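PDB 6S1Y: angiotensin-converting enzyme from Anopheles gambiae, which probably acts as a zinc-dependent peptidase of the angiotensin-converting enzyme family, trimming short peptides in a deep, largely helical cleft. Local coordinates for residues A[264-269]-A[420-425]; A[21-26]-A[84-89]; A[461-464]-A[468-471]. One frame throughout, in Å; residues are numbered along the deposited sequence.

Overall arrangement
The three contacts lie apart in a single, mostly helical chain and do not touch. Contact 1 (264-269 with 420-425) and contact 3 (461-464 with 468-471) are the nearer pair, with centres about 24 Å apart and nearest atoms about 12 Å apart. Contact 2 (21-26 with 84-89) sits across the chain's centre from both, its own centre about 51 Å from that of contact 1 and about 44 Å from that of contact 3. The zinc site of His-357, His-361 and Glu-385 belongs to none of them. In contact 3, the side chain of Arg-463 comes within about 11 Å of the bound gamma-glutamyl ligand.

Contact 1: A[264-269]-A[420-425]; sequences TTPFPE and QFYRAG
The hydroxyl OG1 of Thr-264 is held by the phenol of Tyr-422, whose OH donates to it over 2.7 Å. OG1 lies at the rim of the ring, in its plane, and the two side chains meet at about a right angle. It has a second hydrogen-bond partner in the carbonyl of Ile-260, so this buried hydroxyl is tied both to its own loop and to the helix. The tyrosine gets there because CG stands anti to the backbone N (chi1 180°), which sends the ring out from helix 414-429 toward the loop. The contact thus joins that helix to the long connection between strand 244-245 and helix 276-281, within the helical scaffold of the enzyme, and Leu-221 and Val-225 of helix 203-233 also pack against the ring. Over one ring face lies Pro-266: its CD makes a CH-pi contact 3.9 Å from the centroid of Tyr-422, 25° off the normal and shifted toward the CG and CD2 side. Next to the proline, the backbone of Thr-265 approaches obliquely, its CA 3.7 Å from CE2 of Tyr-422. The hydroxyl of Thr-265 hydrogen-bonds to Asn-419 on helix 414-429, less than one turn before Tyr-422.

Contact 2: A[21-26]-A[84-89]; sequences WIEQRY and KRRIKK
Glu-23 and Arg-86 form a salt bridge in which one carboxylate oxygen takes both bonds that cross between the two segments: OE2 of Glu-23 accepts from NE of Arg-86 at 2.8 Å and from NH2 of Arg-86 at 3.1 Å. The guanidinium thus offers its side, with OE2 lying close to its plane. The bond from NE is the straighter, at 153° against 139° from NH2. NE meets OE2 nearly along the C-O axis, whereas NH2 comes from above the carboxylate plane; the two planes are 44° apart. A bend at chi3 swings the arginine head round to meet the extended glutamate. This is the tight part of the contact, and Pro-372, Glu-374 and Phe-375 of a loop pack around it. Glu-374 brings a carboxylate oxygen close to OE2, a like-charge approach that the arginine would probably offset. The rest is loose: Glu-23 is buried but Arg-86 partly exposed, Tyr-26 and Lys-89 barely meet the opposite segment, and the two segments bury just 100 Å² between them. The arrangement is an interhelical salt bridge, joining the long N-terminal helix 12-42 to the short helix 81-90 in the largely helical fold of this peptidase family.

Contact 3: A[461-464]-A[468-471]; sequences EMRS and GVEP
A helix C-terminus turning directly into a strand defines this contact: helix 455-467 ends, Gly-468 leaves the helical conformation with positive phi, and strand 469-470 follows, pairing in parallel with strand 244-245. The turn is closed by the amide of Gly-468, which reaches back to two successive carbonyls. Its stronger bond goes from N of Gly-468 to O of Ser-464 at 2.9 Å, the usual i to i+4 spacing of an alpha-helix, though the N-H...O angle is only 137°. A weak bond from the same N of Gly-468 to O of Arg-463, at 3.3 Å and 123°, spans five residues. The single N-H is therefore shared as the helix gives way, and the phi of 64° at Gly-468 turns the chain aside into the strand. There the glycine carbonyl takes a hydrogen bond from His-222, while backbone bonds to Ile-244 and Met-246 hold Gly-468 and Glu-470 in the small sheet.

Beyond the turn, the strand leads off across the end of the helix, roughly at right angles to the course of 461-464. The carbonyl O of Val-469 lies 3.7 Å from CA of Ser-464, while the serine hydroxyl hydrogen-bonds to the amide of Ser-599. Arg-463 folds its chain through bends at chi2 and chi3, bringing the guanidinium round toward Val-469. NH1 has its partners outside the contact: Ser-467 and, weakly, Thr-437. Arginine and valine cross at a slant, and the methyl CG2 of Val-469 comes to 3.4 Å from NH2 of Arg-463.

Contact 1: A[264-269]-A[420-425]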
loop_
_atom_site.group_PDB
_atom_site.type_symbol
_atom_site.label_atom_id
_atom_site.label_comp_id
_atom_site.label_asym_id
_atom_site.label_seq_id
_atom_site.Cartn_x
_atom_site.Cartn_y
_atom_site.Cartn_z
ATOM N N THR A 264 15.282 -4.545 -18.599
ATOM C CA THR A 264 14.870 -3.601 -19.626
ATOM C C THR A 264 15.565 -2.247 -19.528
ATOM O O THR A 264 15.121 -1.293 -20.161
ATOM C CB THR A 264 13.354 -3.399 -19.577
ATOM O OG1 THR A 264 12.986 -2.859 -18.296
ATOM C CG2 THR A 264 12.625 -4.711 -19.806
ATOM N N THR A 265 16.687 -2.159 -18.814
ATOM C CA THR A 265 17.250 -0.866 -18.478
ATOM C C THR A 265 17.916 -0.220 -19.690
ATOM O O THR A 265 18.395 -0.906 -20.604
ATOM C CB THR A 265 18.260 -1.005 -17.328
ATOM O OG1 THR A 265 18.537 0.285 -16.758
ATOM C CG2 THR A 265 19.592 -1.627 -17.786
ATOM N N PRO A 266 17.978 1.106 -19.718
ATOM C CA PRO A 266 18.590 1.777 -20.880
ATOM C C PRO A 266 20.041 1.403 -21.134
ATOM O O PRO A 266 20.445 1.285 -22.299
ATOM C CB PRO A 266 18.439 3.259 -20.528
ATOM C CG PRO A 266 17.202 3.324 -19.713
ATOM C CD PRO A 266 17.256 2.051 -18.850
ATOM N N PHE A 267 20.849 1.226 -20.089
ATOM C CA PHE A 267 22.301 1.083 -20.227
ATOM C C PHE A 267 22.723 -0.118 -19.393
ATOM O O PHE A 267 23.293 0.024 -18.298
ATOM C CB PHE A 267 23.007 2.382 -19.835
ATOM C CG PHE A 267 22.596 3.555 -20.707
ATOM C CD1 PHE A 267 22.993 3.605 -22.028
ATOM C CD2 PHE A 267 21.792 4.555 -20.222
ATOM C CE1 PHE A 267 22.597 4.641 -22.859
ATOM C CE2 PHE A 267 21.384 5.604 -21.033
ATOM C CZ PHE A 267 21.794 5.650 -22.359
ATOM N N PRO A 268 22.448 -1.327 -19.888
ATOM C CA PRO A 268 22.685 -2.526 -19.082
ATOM C C PRO A 268 24.144 -2.792 -18.773
ATOM O O PRO A 268 24.419 -3.532 -17.817
ATOM C CB PRO A 268 22.090 -3.661 -19.942
ATOM C CG PRO A 268 21.955 -3.096 -21.330
ATOM C CD PRO A 268 21.738 -1.618 -21.146
ATOM N N GLU A 269 25.090 -2.223 -19.514
ATOM C CA GLU A 269 26.493 -2.408 -19.169
ATOM C C GLU A 269 27.061 -1.216 -18.409
ATOM O O GLU A 269 28.277 -1.095 -18.294
ATOM C CB GLU A 269 27.306 -2.703 -20.425
ATOM C CG GLU A 269 26.881 -4.006 -21.118
ATOM C CD GLU A 269 26.590 -5.145 -20.117
ATOM O OE1 GLU A 269 27.450 -5.404 -19.257
ATOM O OE2 GLU A 269 25.483 -5.757 -20.177
ATOM N N GLN A 420 19.337 4.905 -13.007
ATOM C CA GLN A 420 18.778 5.185 -11.689
ATOM C C GLN A 420 17.373 5.763 -11.793
ATOM O O GLN A 420 16.438 5.263 -11.154
ATOM C CB GLN A 420 19.709 6.151 -10.946
ATOM C CG GLN A 420 19.198 6.614 -9.584
ATOM C CD GLN A 420 19.968 7.815 -9.042
ATOM O OE1 GLN A 420 21.038 8.185 -9.549
ATOM N NE2 GLN A 420 19.419 8.436 -8.006
ATOM N N PHE A 421 17.203 6.820 -12.594
ATOM C CA PHE A 421 15.873 7.402 -12.791
ATOM C C PHE A 421 14.893 6.362 -13.332
ATOM O O PHE A 421 13.709 6.338 -12.963
ATOM C CB PHE A 421 15.944 8.584 -13.771
ATOM C CG PHE A 421 16.862 9.706 -13.350
ATOM C CD1 PHE A 421 17.191 9.921 -12.014
ATOM C CD2 PHE A 421 17.408 10.548 -14.307
ATOM C CE1 PHE A 421 18.072 10.970 -11.641
ATOM C CE2 PHE A 421 18.275 11.600 -13.953
ATOM C CZ PHE A 421 18.600 11.814 -12.621
ATOM N N TYR A 422 15.363 5.519 -14.250
ATOM C CA TYR A 422 14.513 4.496 -14.842
ATOM C C TYR A 422 14.025 3.525 -13.784
ATOM O O TYR A 422 12.819 3.290 -13.650
ATOM C CB TYR A 422 15.287 3.760 -15.926
ATOM C CG TYR A 422 14.513 2.682 -16.600
ATOM C CD1 TYR A 422 13.482 3.000 -17.507
ATOM C CD2 TYR A 422 14.783 1.335 -16.347
ATOM C CE1 TYR A 422 12.753 2.005 -18.139
ATOM C CE2 TYR A 422 14.071 0.329 -16.993
ATOM C CZ TYR A 422 13.050 0.674 -17.882
ATOM O OH TYR A 422 12.326 -0.294 -18.518
ATOM N N ARG A 423 14.947 2.949 -13.019
ATOM C CA ARG A 423 14.545 2.061 -11.943
ATOM C C ARG A 423 13.490 2.722 -11.064
ATOM O O ARG A 423 12.461 2.111 -10.749
ATOM C CB ARG A 423 15.758 1.652 -11.100
ATOM C CG ARG A 423 15.347 0.839 -9.851
ATOM C CD ARG A 423 16.526 0.215 -9.121
ATOM N NE ARG A 423 17.015 -0.954 -9.843
ATOM C CZ ARG A 423 16.481 -2.170 -9.743
ATOM N NH1 ARG A 423 15.457 -2.389 -8.931
ATOM N NH2 ARG A 423 16.988 -3.170 -10.453
ATOM N N ALA A 424 13.726 3.980 -10.653
ATOM C CA ALA A 424 12.733 4.633 -9.805
ATOM C C ALA A 424 11.369 4.704 -10.509
ATOM O O ALA A 424 10.333 4.445 -9.892
ATOM C CB ALA A 424 13.208 6.032 -9.392
ATOM N N GLY A 425 11.353 5.052 -11.800
ATOM C CA GLY A 425 10.088 5.143 -12.516
ATOM C C GLY A 425 9.326 3.832 -12.547
ATOM O O GLY A 425 8.104 3.801 -12.324
#

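Contact 2: A[21-26]-A[84-89]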
loop_
_atom_site.group_PDB
_atom_site.type_symbol
_atom_site.label_atom_id
_atom_site.label_comp_id
_atom_site.label_asym_id
_atom_site.label_seq_id
_atom_site.Cartn_x
_atom_site.Cartn_y
_atom_site.Cartn_z
ATOM N N TRP A 21 -13.751 8.456 30.389
ATOM C CA TRP A 21 -14.105 7.112 30.836
ATOM C C TRP A 21 -14.536 6.249 29.657
ATOM O O TRP A 21 -14.238 5.049 29.613
ATOM C CB TRP A 21 -15.212 7.173 31.895
ATOM C CG TRP A 21 -15.892 5.845 32.163
ATOM C CD1 TRP A 21 -17.237 5.585 32.113
ATOM C CD2 TRP A 21 -15.258 4.604 32.507
ATOM N NE1 TRP A 21 -17.475 4.263 32.411
ATOM C CE2 TRP A 21 -16.278 3.639 32.654
ATOM C CE3 TRP A 21 -13.928 4.215 32.703
ATOM C CZ2 TRP A 21 -16.008 2.310 32.991
ATOM C CZ3 TRP A 21 -13.661 2.897 33.037
ATOM C CH2 TRP A 21 -14.698 1.961 33.179
ATOM N N ILE A 22 -15.240 6.845 28.694
ATOM C CA ILE A 22 -15.618 6.116 27.489
ATOM C C ILE A 22 -14.372 5.714 26.706
ATOM O O ILE A 22 -14.259 4.575 26.240
ATOM C CB ILE A 22 -16.583 6.962 26.638
ATOM C CG1 ILE A 22 -17.887 7.210 27.409
ATOM C CG2 ILE A 22 -16.865 6.269 25.319
ATOM C CD1 ILE A 22 -18.903 8.071 26.676
ATOM N N GLU A 23 -13.412 6.634 26.570
ATOM C CA GLU A 23 -12.195 6.350 25.818
ATOM C C GLU A 23 -11.491 5.099 26.330
ATOM O O GLU A 23 -11.027 4.271 25.537
ATOM C CB GLU A 23 -11.242 7.546 25.888
ATOM C CG GLU A 23 -11.655 8.730 25.029
ATOM C CD GLU A 23 -10.822 9.972 25.299
ATOM O OE1 GLU A 23 -10.015 9.969 26.259
ATOM O OE2 GLU A 23 -10.978 10.954 24.545
ATOM N N GLN A 24 -11.383 4.949 27.650
ATOM C CA GLN A 24 -10.689 3.787 28.194
ATOM C C GLN A 24 -11.483 2.515 27.946
ATOM O O GLN A 24 -10.909 1.463 27.647
ATOM C CB GLN A 24 -10.433 3.977 29.688
ATOM C CG GLN A 24 -9.810 5.320 30.061
ATOM C CD GLN A 24 -8.466 5.576 29.389
ATOM O OE1 GLN A 24 -7.717 4.642 29.074
ATOM N NE2 GLN A 24 -8.153 6.852 29.165
ATOM N N ARG A 25 -12.807 2.588 28.076
ATOM C CA ARG A 25 -13.662 1.465 27.708
ATOM C C ARG A 25 -13.426 1.063 26.254
ATOM O O ARG A 25 -13.125 -0.100 25.959
ATOM C CB ARG A 25 -15.124 1.854 27.951
ATOM C CG ARG A 25 -16.036 0.743 28.432
ATOM C CD ARG A 25 -16.988 1.253 29.512
ATOM N NE ARG A 25 -17.866 2.318 29.034
ATOM C CZ ARG A 25 -18.967 2.119 28.312
ATOM N NH1 ARG A 25 -19.704 3.149 27.932
ATOM N NH2 ARG A 25 -19.334 0.890 27.963
ATOM N N TYR A 26 -13.536 2.029 25.335
ATOM C CA TYR A 26 -13.325 1.764 23.909
ATOM C C TYR A 26 -11.952 1.150 23.667
ATOM O O TYR A 26 -11.822 0.136 22.979
ATOM C CB TYR A 26 -13.489 3.082 23.134
ATOM C CG TYR A 26 -13.761 3.011 21.645
ATOM C CD1 TYR A 26 -15.059 2.979 21.156
ATOM C CD2 TYR A 26 -12.718 3.047 20.723
ATOM C CE1 TYR A 26 -15.309 2.946 19.788
ATOM C CE2 TYR A 26 -12.958 3.011 19.357
ATOM C CZ TYR A 26 -14.254 2.966 18.896
ATOM O OH TYR A 26 -14.507 2.939 17.539
ATOM N N LYS A 84 -15.102 18.477 20.491
ATOM C CA LYS A 84 -16.060 18.114 19.456
ATOM C C LYS A 84 -15.523 16.977 18.601
ATOM O O LYS A 84 -16.274 16.095 18.169
ATOM C CB LYS A 84 -16.371 19.320 18.565
ATOM C CG LYS A 84 -17.116 20.465 19.229
ATOM C CD LYS A 84 -17.577 21.477 18.175
ATOM C CE LYS A 84 -17.828 22.855 18.771
ATOM N NZ LYS A 84 -18.584 23.758 17.852
ATOM N N ARG A 85 -14.216 16.990 18.342
ATOM C CA ARG A 85 -13.615 16.012 17.442
ATOM C C ARG A 85 -13.506 14.649 18.104
ATOM O O ARG A 85 -13.653 13.618 17.441
ATOM C CB ARG A 85 -12.244 16.511 17.000
ATOM C CG ARG A 85 -11.687 15.850 15.768
ATOM C CD ARG A 85 -10.331 16.460 15.405
ATOM N NE ARG A 85 -9.622 15.645 14.431
ATOM C CZ ARG A 85 -9.873 15.640 13.126
ATOM N NH1 ARG A 85 -10.823 16.415 12.633
ATOM N NH2 ARG A 85 -9.174 14.850 12.321
ATOM N N ARG A 86 -13.236 14.620 19.410
ATOM C CA ARG A 86 -13.170 13.350 20.121
ATOM C C ARG A 86 -14.525 12.668 20.148
ATOM O O ARG A 86 -14.595 11.437 20.073
ATOM C CB ARG A 86 -12.658 13.576 21.540
ATOM C CG ARG A 86 -11.164 13.864 21.623
ATOM C CD ARG A 86 -10.791 14.595 22.919
ATOM N NE ARG A 86 -10.977 13.765 24.106
ATOM C CZ ARG A 86 -10.995 14.230 25.353
ATOM N NH1 ARG A 86 -10.843 15.528 25.588
ATOM N NH2 ARG A 86 -11.174 13.395 26.369
ATOM N N ILE A 87 -15.600 13.446 20.233
ATOM C CA ILE A 87 -16.935 12.866 20.301
ATOM C C ILE A 87 -17.368 12.347 18.935
ATOM O O ILE A 87 -18.031 11.309 18.838
ATOM C CB ILE A 87 -17.937 13.899 20.849
ATOM C CG1 ILE A 87 -17.675 14.162 22.334
ATOM C CG2 ILE A 87 -19.371 13.418 20.637
ATOM C CD1 ILE A 87 -17.943 15.588 22.745
ATOM N N LYS A 88 -17.021 13.067 17.862
ATOM C CA LYS A 88 -17.399 12.629 16.521
ATOM C C LYS A 88 -16.697 11.329 16.139
ATOM O O LYS A 88 -17.326 10.416 15.592
ATOM C CB LYS A 88 -17.076 13.729 15.506
ATOM C CG LYS A 88 -17.481 13.409 14.062
ATOM C CD LYS A 88 -16.988 14.481 13.074
ATOM C CE LYS A 88 -15.490 14.350 12.776
ATOM N NZ LYS A 88 -14.770 15.664 12.790
ATOM N N LYS A 89 -15.397 11.221 16.421
ATOM C CA LYS A 89 -14.653 10.030 16.023
ATOM C C LYS A 89 -15.024 8.824 16.869
ATOM O O LYS A 89 -15.009 7.691 16.375
ATOM C CB LYS A 89 -13.151 10.304 16.096
ATOM C CG LYS A 89 -12.721 11.375 15.092
ATOM C CD LYS A 89 -11.246 11.704 15.169
ATOM C CE LYS A 89 -10.441 10.908 14.168
ATOM N NZ LYS A 89 -10.428 11.552 12.815
#

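Contact 3: A[461-464]-A[468-471]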
loop_
_atom_site.group_PDB
_atom_site.type_symbol
_atom_site.label_atom_id
_atom_site.label_comp_id
_atom_site.label_asym_id
_atom_site.label_seq_id
_atom_site.Cartn_x
_atom_site.Cartn_y
_atom_site.Cartn_z
ATOM N N GLU A 461 -11.219 -3.827 -18.182
ATOM C CA GLU A 461 -11.330 -2.666 -19.058
ATOM C C GLU A 461 -10.700 -1.445 -18.397
ATOM O O GLU A 461 -9.966 -0.690 -19.047
ATOM C CB GLU A 461 -12.806 -2.403 -19.425
ATOM C CG GLU A 461 -13.035 -1.118 -20.223
ATOM C CD GLU A 461 -14.524 -0.803 -20.446
ATOM O OE1 GLU A 461 -15.120 -0.091 -19.607
ATOM O OE2 GLU A 461 -15.097 -1.288 -21.448
ATOM N N MET A 462 -10.956 -1.246 -17.101
ATOM C CA MET A 462 -10.333 -0.121 -16.405
ATOM C C MET A 462 -8.821 -0.310 -16.281
ATOM O O MET A 462 -8.057 0.638 -16.469
ATOM C CB MET A 462 -10.977 0.057 -15.023
ATOM C CG MET A 462 -12.373 0.706 -15.065
ATOM S SD MET A 462 -13.111 0.988 -13.421
ATOM C CE MET A 462 -11.622 1.445 -12.603
ATOM N N ARG A 463 -8.362 -1.528 -15.973
ATOM C CA ARG A 463 -6.917 -1.748 -15.906
ATOM C C ARG A 463 -6.260 -1.412 -17.244
ATOM O O ARG A 463 -5.165 -0.827 -17.291
ATOM C CB ARG A 463 -6.605 -3.196 -15.500
ATOM C CG ARG A 463 -7.148 -3.640 -14.126
ATOM C CD ARG A 463 -6.313 -3.148 -12.936
ATOM N NE ARG A 463 -4.918 -3.531 -13.111
ATOM C CZ ARG A 463 -3.931 -2.675 -13.371
ATOM N NH1 ARG A 463 -4.148 -1.354 -13.442
ATOM N NH2 ARG A 463 -2.728 -3.151 -13.564
ATOM N N SER A 464 -6.901 -1.781 -18.350
ATOM C CA SER A 464 -6.344 -1.453 -19.656
ATOM C C SER A 464 -6.355 0.054 -19.880
ATOM O O SER A 464 -5.347 0.629 -20.311
ATOM C CB SER A 464 -7.128 -2.185 -20.752
ATOM O OG SER A 464 -6.675 -1.826 -22.043
ATOM N N GLY A 468 -2.718 0.226 -19.236
ATOM C CA GLY A 468 -2.234 -0.325 -20.489
ATOM C C GLY A 468 -1.610 -1.689 -20.334
ATOM O O GLY A 468 -0.600 -1.974 -20.990
ATOM N N VAL A 469 -2.181 -2.540 -19.472
ATOM C CA VAL A 469 -1.744 -3.923 -19.304
ATOM C C VAL A 469 -2.977 -4.811 -19.390
ATOM O O VAL A 469 -4.108 -4.364 -19.164
ATOM C CB VAL A 469 -1.000 -4.165 -17.967
ATOM C CG1 VAL A 469 0.155 -3.214 -17.850
ATOM C CG2 VAL A 469 -1.931 -4.029 -16.787
ATOM N N GLU A 470 -2.746 -6.090 -19.685
ATOM C CA GLU A 470 -3.847 -7.017 -19.923
ATOM C C GLU A 470 -3.447 -8.419 -19.487
ATOM O O GLU A 470 -2.259 -8.763 -19.482
ATOM C CB GLU A 470 -4.260 -7.038 -21.414
ATOM C CG GLU A 470 -3.215 -7.670 -22.346
ATOM C CD GLU A 470 -3.576 -7.619 -23.829
ATOM O OE1 GLU A 470 -4.551 -6.887 -24.198
ATOM O OE2 GLU A 470 -2.891 -8.320 -24.626
ATOM N N PRO A 471 -4.423 -9.273 -19.185
ATOM C CA PRO A 471 -4.145 -10.673 -18.893
ATOM C C PRO A 471 -3.420 -11.363 -20.031
ATOM O O PRO A 471 -3.551 -10.980 -21.202
ATOM C CB PRO A 471 -5.547 -11.278 -18.701
ATOM C CG PRO A 471 -6.432 -10.135 -18.340
ATOM C CD PRO A 471 -5.861 -8.956 -19.064
#